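Local coordinates for protein choline dehydrogenase and related flavoproteins (Aspergillus oryzae, PDB 3Q9T) that oxidises formate as a flavin-dependent oxidase of the glucose-methanol-choline family, carrying 8-formyl-FAD at its catalytic site, at residues S297-G309 against V424-N436. Numbering follows the deposited sequence. Where two conformers were deposited one is given.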
ATOM      1  N   SER A 297       1.281 -12.314  28.780  1.00 19.17           N
ATOM      2  CA  SER A 297       1.543 -13.378  27.819  1.00 18.83           C
ATOM      3  C   SER A 297       2.168 -12.765  26.564  1.00 18.04           C
ATOM      4  O   SER A 297       1.467 -12.357  25.633  1.00 17.47           O
ATOM      5  CB  SER A 297       0.236 -14.111  27.495  1.00 17.09           C
ATOM      6  OG  SER A 297       0.478 -15.313  26.789  1.00 22.57           O
ATOM      7  N   ARG A 298       3.494 -12.714  26.547  1.00 16.88           N
ATOM      8  CA  ARG A 298       4.268 -12.004  25.518  0.51 20.23           C
ATOM      9  C   ARG A 298       3.979 -12.438  24.085  1.00 21.32           C
ATOM     10  O   ARG A 298       4.149 -11.663  23.148  1.00 21.09           O
ATOM     11  CB  ARG A 298       5.774 -12.172  25.758  0.51 20.05           C
ATOM     12  CG  ARG A 298       6.275 -11.748  27.130  0.51 23.49           C
ATOM     13  CD  ARG A 298       7.780 -11.431  27.083  0.51 25.19           C
ATOM     14  NE  ARG A 298       8.675 -12.510  27.520  0.51 28.75           N
ATOM     15  CZ  ARG A 298       8.484 -13.815  27.329  0.51 24.80           C
ATOM     16  NH1 ARG A 298       7.418 -14.270  26.697  0.51 21.01           N
ATOM     17  NH2 ARG A 298       9.381 -14.675  27.770  0.51 28.49           N
ATOM     18  N   HIS A 299       3.576 -13.691  23.913  1.00 17.62           N
ATOM     19  CA  HIS A 299       3.474 -14.258  22.577  1.00 15.89           C
ATOM     20  C   HIS A 299       2.127 -14.013  21.899  1.00 18.47           C
ATOM     21  O   HIS A 299       1.942 -14.363  20.733  1.00 15.97           O
ATOM     22  CB  HIS A 299       3.810 -15.766  22.612  1.00 17.29           C
ATOM     23  CG  HIS A 299       5.272 -16.050  22.756  1.00 21.07           C
ATOM     24  ND1 HIS A 299       6.139 -16.065  21.681  1.00 18.92           N
ATOM     25  CD2 HIS A 299       6.028 -16.301  23.851  1.00 19.27           C
ATOM     26  CE1 HIS A 299       7.361 -16.321  22.108  1.00 17.58           C
ATOM     27  NE2 HIS A 299       7.322 -16.474  23.419  1.00 20.15           N
ATOM     28  N   VAL A 300       1.178 -13.432  22.630  1.00 19.19           N
ATOM     29  CA  VAL A 300      -0.158 -13.242  22.084  1.00 14.12           C
ATOM     30  C   VAL A 300      -0.138 -12.250  20.918  1.00 16.43           C
ATOM     31  O   VAL A 300       0.291 -11.107  21.071  1.00 15.54           O
ATOM     32  CB  VAL A 300      -1.154 -12.764  23.159  1.00 19.77           C
ATOM     33  CG1 VAL A 300      -2.499 -12.397  22.509  1.00 12.14           C
ATOM     34  CG2 VAL A 300      -1.340 -13.835  24.239  1.00 14.54           C
ATOM     35  N   GLY A 301      -0.604 -12.685  19.752  1.00 18.22           N
ATOM     36  CA  GLY A 301      -0.544 -11.847  18.560  1.00 17.36           C
ATOM     37  C   GLY A 301       0.814 -11.893  17.856  1.00 19.27           C
ATOM     38  O   GLY A 301       0.925 -11.472  16.712  1.00 14.29           O
ATOM     39  N   GLN A 302       1.852 -12.374  18.547  1.00 15.66           N
ATOM     40  CA  GLN A 302       3.173 -12.536  17.931  1.00 17.81           C
ATOM     41  C   GLN A 302       3.267 -13.825  17.116  1.00 16.97           C
ATOM     42  O   GLN A 302       2.366 -14.663  17.170  1.00 16.04           O
ATOM     43  CB  GLN A 302       4.265 -12.498  19.002  1.00 17.67           C
ATOM     44  CG  GLN A 302       4.260 -11.202  19.787  1.00 19.10           C
ATOM     45  CD  GLN A 302       4.454  -9.976  18.897  1.00 19.43           C
ATOM     46  OE1 GLN A 302       5.443  -9.872  18.169  1.00 20.93           O
ATOM     47  NE2 GLN A 302       3.499  -9.053  18.945  1.00 17.36           N
ATOM     48  N   ASN A 303       4.344 -13.977  16.345  1.00 16.03           N
ATOM     49  CA  ASN A 303       4.545 -15.201  15.567  1.00 16.26           C
ATOM     50  C   ASN A 303       3.511 -15.431  14.474  1.00 19.39           C
ATOM     51  O   ASN A 303       3.287 -16.563  14.058  1.00 16.83           O
ATOM     52  CB  ASN A 303       4.568 -16.425  16.482  1.00 13.32           C
ATOM     53  CG  ASN A 303       5.472 -16.230  17.678  1.00 18.60           C
ATOM     54  OD1 ASN A 303       6.650 -15.909  17.529  1.00 18.92           O
ATOM     55  ND2 ASN A 303       4.920 -16.395  18.874  1.00 14.38           N
ATOM     56  N   LEU A 304       2.874 -14.365  14.007  1.00 19.07           N
ATOM     57  CA  LEU A 304       1.989 -14.486  12.859  1.00 15.48           C
ATOM     58  C   LEU A 304       2.816 -14.943  11.649  1.00 17.72           C
ATOM     59  O   LEU A 304       3.739 -14.243  11.224  1.00 17.49           O
ATOM     60  CB  LEU A 304       1.328 -13.147  12.576  1.00 14.00           C
ATOM     61  CG  LEU A 304       0.643 -13.033  11.228  1.00 14.92           C
ATOM     62  CD1 LEU A 304      -0.534 -13.982  11.215  1.00 12.52           C
ATOM     63  CD2 LEU A 304       0.224 -11.598  10.963  1.00 11.74           C
ATOM     64  N   MET A 305       2.504 -16.123  11.110  1.00 16.53           N
ATOM     65  CA  MET A 305       3.216 -16.634   9.932  1.00 20.31           C
ATOM     66  C   MET A 305       2.236 -17.058   8.842  1.00 21.35           C
ATOM     67  O   MET A 305       1.235 -17.735   9.118  1.00 15.88           O
ATOM     68  CB  MET A 305       4.129 -17.811  10.290  1.00 20.14           C
ATOM     69  CG  MET A 305       5.198 -18.083   9.246  1.00 27.26           C
ATOM     70  SD  MET A 305       6.587 -16.914   9.349  1.00 24.13           S
ATOM     71  CE  MET A 305       7.472 -17.404   7.873  1.00 21.10           C
ATOM     72  N   ASP A 306       2.526 -16.645   7.612  1.00 16.47           N
ATOM     73  CA  ASP A 306       1.645 -16.917   6.481  1.00 16.80           C
ATOM     74  C   ASP A 306       2.534 -17.298   5.294  1.00 18.17           C
ATOM     75  O   ASP A 306       3.761 -17.167   5.369  1.00 18.43           O
ATOM     76  CB  ASP A 306       0.814 -15.665   6.186  1.00 18.59           C
ATOM     77  CG  ASP A 306      -0.339 -15.911   5.192  1.00 16.72           C
ATOM     78  OD1 ASP A 306      -0.557 -17.049   4.756  1.00 15.26           O
ATOM     79  OD2 ASP A 306      -1.044 -14.939   4.855  1.00 16.46           O
ATOM     80  N   HIS A 307       1.927 -17.773   4.209  1.00 16.78           N
ATOM     81  CA  HIS A 307       2.671 -18.060   2.981  1.00 21.35           C
ATOM     82  C   HIS A 307       2.550 -16.886   2.014  1.00 20.30           C
ATOM     83  O   HIS A 307       1.434 -16.491   1.682  1.00 23.60           O
ATOM     84  CB  HIS A 307       2.070 -19.264   2.264  1.00 17.16           C
ATOM     85  CG  HIS A 307       2.281 -20.575   2.957  1.00 18.40           C
ATOM     86  ND1 HIS A 307       1.299 -21.537   3.019  1.00 10.89           N
ATOM     87  CD2 HIS A 307       3.361 -21.097   3.585  1.00 18.20           C
ATOM     88  CE1 HIS A 307       1.760 -22.593   3.664  1.00 17.34           C
ATOM     89  NE2 HIS A 307       3.011 -22.355   4.011  1.00 19.22           N
ATOM     90  N   PRO A 308       3.682 -16.356   1.513  1.00 21.24           N
ATOM     91  CA  PRO A 308       3.535 -15.322   0.482  1.00 18.72           C
ATOM     92  C   PRO A 308       3.280 -16.020  -0.847  1.00 20.80           C
ATOM     93  O   PRO A 308       3.743 -17.144  -1.025  1.00 17.08           O
ATOM     94  CB  PRO A 308       4.906 -14.648   0.471  1.00 15.81           C
ATOM     95  CG  PRO A 308       5.852 -15.764   0.831  1.00 17.27           C
ATOM     96  CD  PRO A 308       5.092 -16.752   1.697  1.00 14.17           C
ATOM     97  N   GLY A 309       2.519 -15.390  -1.738  1.00 18.57           N
ATOM     98  CA  GLY A 309       2.220 -15.970  -3.027  1.00 14.28           C
ATOM     99  C   GLY A 309       2.462 -14.899  -4.069  1.00 23.38           C
ATOM    100  O   GLY A 309       2.103 -13.745  -3.849  1.00 16.78           O
ATOM    101  N   VAL A 424       6.080 -22.067   0.265  1.00 18.59           N
ATOM    102  CA  VAL A 424       5.409 -22.853   1.276  1.00 16.28           C
ATOM    103  C   VAL A 424       6.320 -23.023   2.510  1.00 21.77           C
ATOM    104  O   VAL A 424       5.857 -23.249   3.634  1.00 23.21           O
ATOM    105  CB  VAL A 424       4.980 -24.171   0.579  1.00 23.73           C
ATOM    106  CG1 VAL A 424       5.545 -25.371   1.256  1.00 26.88           C
ATOM    107  CG2 VAL A 424       3.464 -24.210   0.363  1.00 17.88           C
ATOM    108  N   ARG A 425       7.620 -22.842   2.294  1.00 18.49           N
ATOM    109  CA  ARG A 425       8.622 -22.894   3.357  1.00 20.80           C
ATOM    110  C   ARG A 425       9.465 -21.615   3.391  1.00 19.16           C
ATOM    111  O   ARG A 425      10.660 -21.658   3.105  1.00 21.12           O
ATOM    112  CB  ARG A 425       9.540 -24.095   3.135  1.00 15.55           C
ATOM    113  CG  ARG A 425       8.844 -25.437   3.388  1.00 19.50           C
ATOM    114  CD  ARG A 425       9.122 -25.941   4.784  1.00 14.95           C
ATOM    115  NE  ARG A 425       8.738 -24.970   5.803  1.00 21.30           N
ATOM    116  CZ  ARG A 425       7.541 -24.908   6.385  1.00 21.29           C
ATOM    117  NH1 ARG A 425       6.562 -25.748   6.059  1.00 16.58           N
ATOM    118  NH2 ARG A 425       7.314 -23.985   7.294  1.00 16.38           N
ATOM    119  N   PRO A 426       8.845 -20.471   3.740  1.00 20.53           N
ATOM    120  CA  PRO A 426       9.607 -19.220   3.763  1.00 22.06           C
ATOM    121  C   PRO A 426      10.484 -19.203   5.007  1.00 19.04           C
ATOM    122  O   PRO A 426      10.247 -19.993   5.900  1.00 18.51           O
ATOM    123  CB  PRO A 426       8.511 -18.156   3.871  1.00 17.73           C
ATOM    124  CG  PRO A 426       7.424 -18.849   4.636  1.00 21.91           C
ATOM    125  CD  PRO A 426       7.450 -20.274   4.183  1.00 15.81           C
ATOM    126  N   ILE A 427      11.481 -18.336   5.061  1.00 21.45           N
ATOM    127  CA  ILE A 427      12.279 -18.229   6.274  1.00 23.48           C
ATOM    128  C   ILE A 427      12.264 -16.825   6.861  1.00 21.47           C
ATOM    129  O   ILE A 427      12.966 -16.561   7.836  1.00 23.80           O
ATOM    130  CB  ILE A 427      13.731 -18.606   6.014  1.00 23.81           C
ATOM    131  CG1 ILE A 427      14.290 -17.716   4.897  1.00 19.70           C
ATOM    132  CG2 ILE A 427      13.831 -20.104   5.715  1.00 15.81           C
ATOM    133  CD1 ILE A 427      15.808 -17.703   4.805  1.00 25.28           C
ATOM    134  N   SER A 428      11.490 -15.920   6.266  1.00 16.78           N
ATOM    135  CA  SER A 428      11.307 -14.601   6.868  1.00 19.92           C
ATOM    136  C   SER A 428      10.740 -14.733   8.282  1.00 20.50           C
ATOM    137  O   SER A 428       9.935 -15.631   8.550  1.00 20.86           O
ATOM    138  CB  SER A 428      10.381 -13.732   6.013  1.00 15.11           C
ATOM    139  OG  SER A 428      11.029 -13.336   4.824  1.00 17.58           O
ATOM    140  N   ASP A 429      11.179 -13.861   9.190  1.00 16.54           N
ATOM    141  CA  ASP A 429      10.600 -13.789  10.526  1.00 18.76           C
ATOM    142  C   ASP A 429       9.093 -13.567  10.420  1.00 19.88           C
ATOM    143  O   ASP A 429       8.620 -13.045   9.420  1.00 13.74           O
ATOM    144  CB  ASP A 429      11.218 -12.635  11.324  1.00 21.12           C
ATOM    145  CG  ASP A 429      12.621 -12.956  11.834  1.00 23.88           C
ATOM    146  OD1 ASP A 429      12.990 -14.145  11.880  1.00 23.27           O
ATOM    147  OD2 ASP A 429      13.355 -12.014  12.184  1.00 33.50           O
ATOM    148  N   PRO A 430       8.348 -13.958  11.459  1.00 19.09           N
ATOM    149  CA  PRO A 430       6.898 -13.762  11.533  1.00 17.59           C
ATOM    150  C   PRO A 430       6.521 -12.295  11.656  1.00 20.04           C
ATOM    151  O   PRO A 430       7.337 -11.478  12.071  1.00 19.99           O
ATOM    152  CB  PRO A 430       6.508 -14.489  12.821  1.00 20.00           C
ATOM    153  CG  PRO A 430       7.760 -14.575  13.617  1.00 21.37           C
ATOM    154  CD  PRO A 430       8.873 -14.687  12.625  1.00 20.78           C
ATOM    155  N   GLY A 431       5.287 -11.973  11.290  1.00 18.22           N
ATOM    156  CA  GLY A 431       4.749 -10.654  11.539  1.00 16.82           C
ATOM    157  C   GLY A 431       4.078 -10.640  12.902  1.00 20.69           C
ATOM    158  O   GLY A 431       4.419 -11.412  13.798  1.00 15.02           O
ATOM    159  N   GLU A 432       3.101  -9.764  13.058  1.00 18.69           N
ATOM    160  CA  GLU A 432       2.384  -9.671  14.320  1.00 18.78           C
ATOM    161  C   GLU A 432       0.958  -9.165  14.134  1.00 17.29           C
ATOM    162  O   GLU A 432       0.624  -8.492  13.142  1.00 15.53           O
ATOM    163  CB  GLU A 432       3.145  -8.764  15.303  1.00 19.58           C
ATOM    164  CG  GLU A 432       3.507  -7.379  14.729  1.00 21.45           C
ATOM    165  CD  GLU A 432       4.136  -6.467  15.770  1.00 41.49           C
ATOM    166  OE1 GLU A 432       4.532  -5.335  15.401  1.00 45.46           O
ATOM    167  OE2 GLU A 432       4.228  -6.867  16.961  1.00 39.01           O
ATOM    168  N   VAL A 433       0.111  -9.512  15.091  1.00 19.11           N
ATOM    169  CA  VAL A 433      -1.195  -8.891  15.215  1.00 17.33           C
ATOM    170  C   VAL A 433      -1.189  -8.017  16.463  1.00 19.81           C
ATOM    171  O   VAL A 433      -0.906  -8.489  17.559  1.00 18.57           O
ATOM    172  CB  VAL A 433      -2.294  -9.939  15.345  1.00 21.47           C
ATOM    173  CG1 VAL A 433      -3.604  -9.289  15.748  1.00 20.04           C
ATOM    174  CG2 VAL A 433      -2.436 -10.687  14.044  1.00 17.00           C
ATOM    175  N   THR A 434      -1.477  -6.737  16.300  1.00 15.90           N
ATOM    176  CA  THR A 434      -1.540  -5.853  17.452  1.00 18.20           C
ATOM    177  C   THR A 434      -2.880  -5.133  17.570  1.00 18.88           C
ATOM    178  O   THR A 434      -3.653  -5.076  16.615  1.00 19.32           O
ATOM    179  CB  THR A 434      -0.421  -4.799  17.380  1.00 23.58           C
ATOM    180  OG1 THR A 434      -0.430  -4.200  16.079  1.00 19.18           O
ATOM    181  CG2 THR A 434       0.943  -5.451  17.633  1.00 20.36           C
ATOM    182  N   LEU A 435      -3.142  -4.554  18.735  1.00 18.29           N
ATOM    183  CA  LEU A 435      -4.354  -3.781  18.907  1.00 16.77           C
ATOM    184  C   LEU A 435      -4.207  -2.397  18.301  1.00 20.46           C
ATOM    185  O   LEU A 435      -3.144  -1.784  18.378  1.00 17.83           O
ATOM    186  CB  LEU A 435      -4.709  -3.627  20.378  1.00 18.33           C
ATOM    187  CG  LEU A 435      -5.068  -4.881  21.165  1.00 18.35           C
ATOM    188  CD1 LEU A 435      -5.357  -4.462  22.584  1.00 17.49           C
ATOM    189  CD2 LEU A 435      -6.275  -5.586  20.542  1.00 19.86           C
ATOM    190  N   ASN A 436      -5.281  -1.927  17.678  1.00 15.29           N
ATOM    191  CA  ASN A 436      -5.375  -0.544  17.249  0.51 19.62           C
ATOM    192  C   ASN A 436      -5.915   0.295  18.404  1.00 16.90           C
ATOM    193  O   ASN A 436      -5.613   1.483  18.519  1.00 17.80           O
ATOM    194  CB  ASN A 436      -6.285  -0.423  16.017  0.51 20.03           C
ATOM    195  CG  ASN A 436      -5.536  -0.655  14.707  0.51 21.04           C
ATOM    196  OD1 ASN A 436      -4.404  -0.194  14.543  0.51 19.09           O
ATOM    197  ND2 ASN A 436      -6.165  -1.372  13.773  0.51 20.80           N
TER
HETATM  198  O   HOH W   1       6.156 -11.840  15.922  1.00 15.59           O
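V433 N gives G301 O a nearly straight hydrogen bond of 2.7 Å, and G431 N reaches L304 O, also at 2.7 Å, in the plane of that carbonyl; the return bond from L304 N to G431 O is weak. G301 is the third residue of a type II turn from H299 to Q302, with a positive phi of 83° that suits glycine, and its CA approaches V433 O at 3.5 Å in a CA-H...O contact. Beside the weak bond a water links the two segments, accepting from N303 N and donating to G431 O and Q302 OE1. The Q302 chain bends at chi2 (-59°), bringing NE2 alongside the extended E432 side chain to donate to the anti lone pair of OE2 at 3.0 Å. OE2 lies in the amide plane of Q302, while the carboxylate plane is turned 84° from it.

On the sheet face of L304, CD2 rests over the E432 backbone and near V433 CG2, with helix 267-277 beyond. Further along, M305 folds at chi2, laying CE against P426 CG at 3.5 Å and SD beside P430 CA and CB. V424 CG2 sits above one face of the H307 ring, a CH-pi contact at 4.2 Å from the centroid; ND1 of that ring is hydrogen-bonded to H510. The short, weakly bonded strand 302-304 forms one edge of a small three-stranded antiparallel sheet, with 431-434 in the middle and 445-447 at the other edge, close to the flavin site of this GMC oxidoreductase fold.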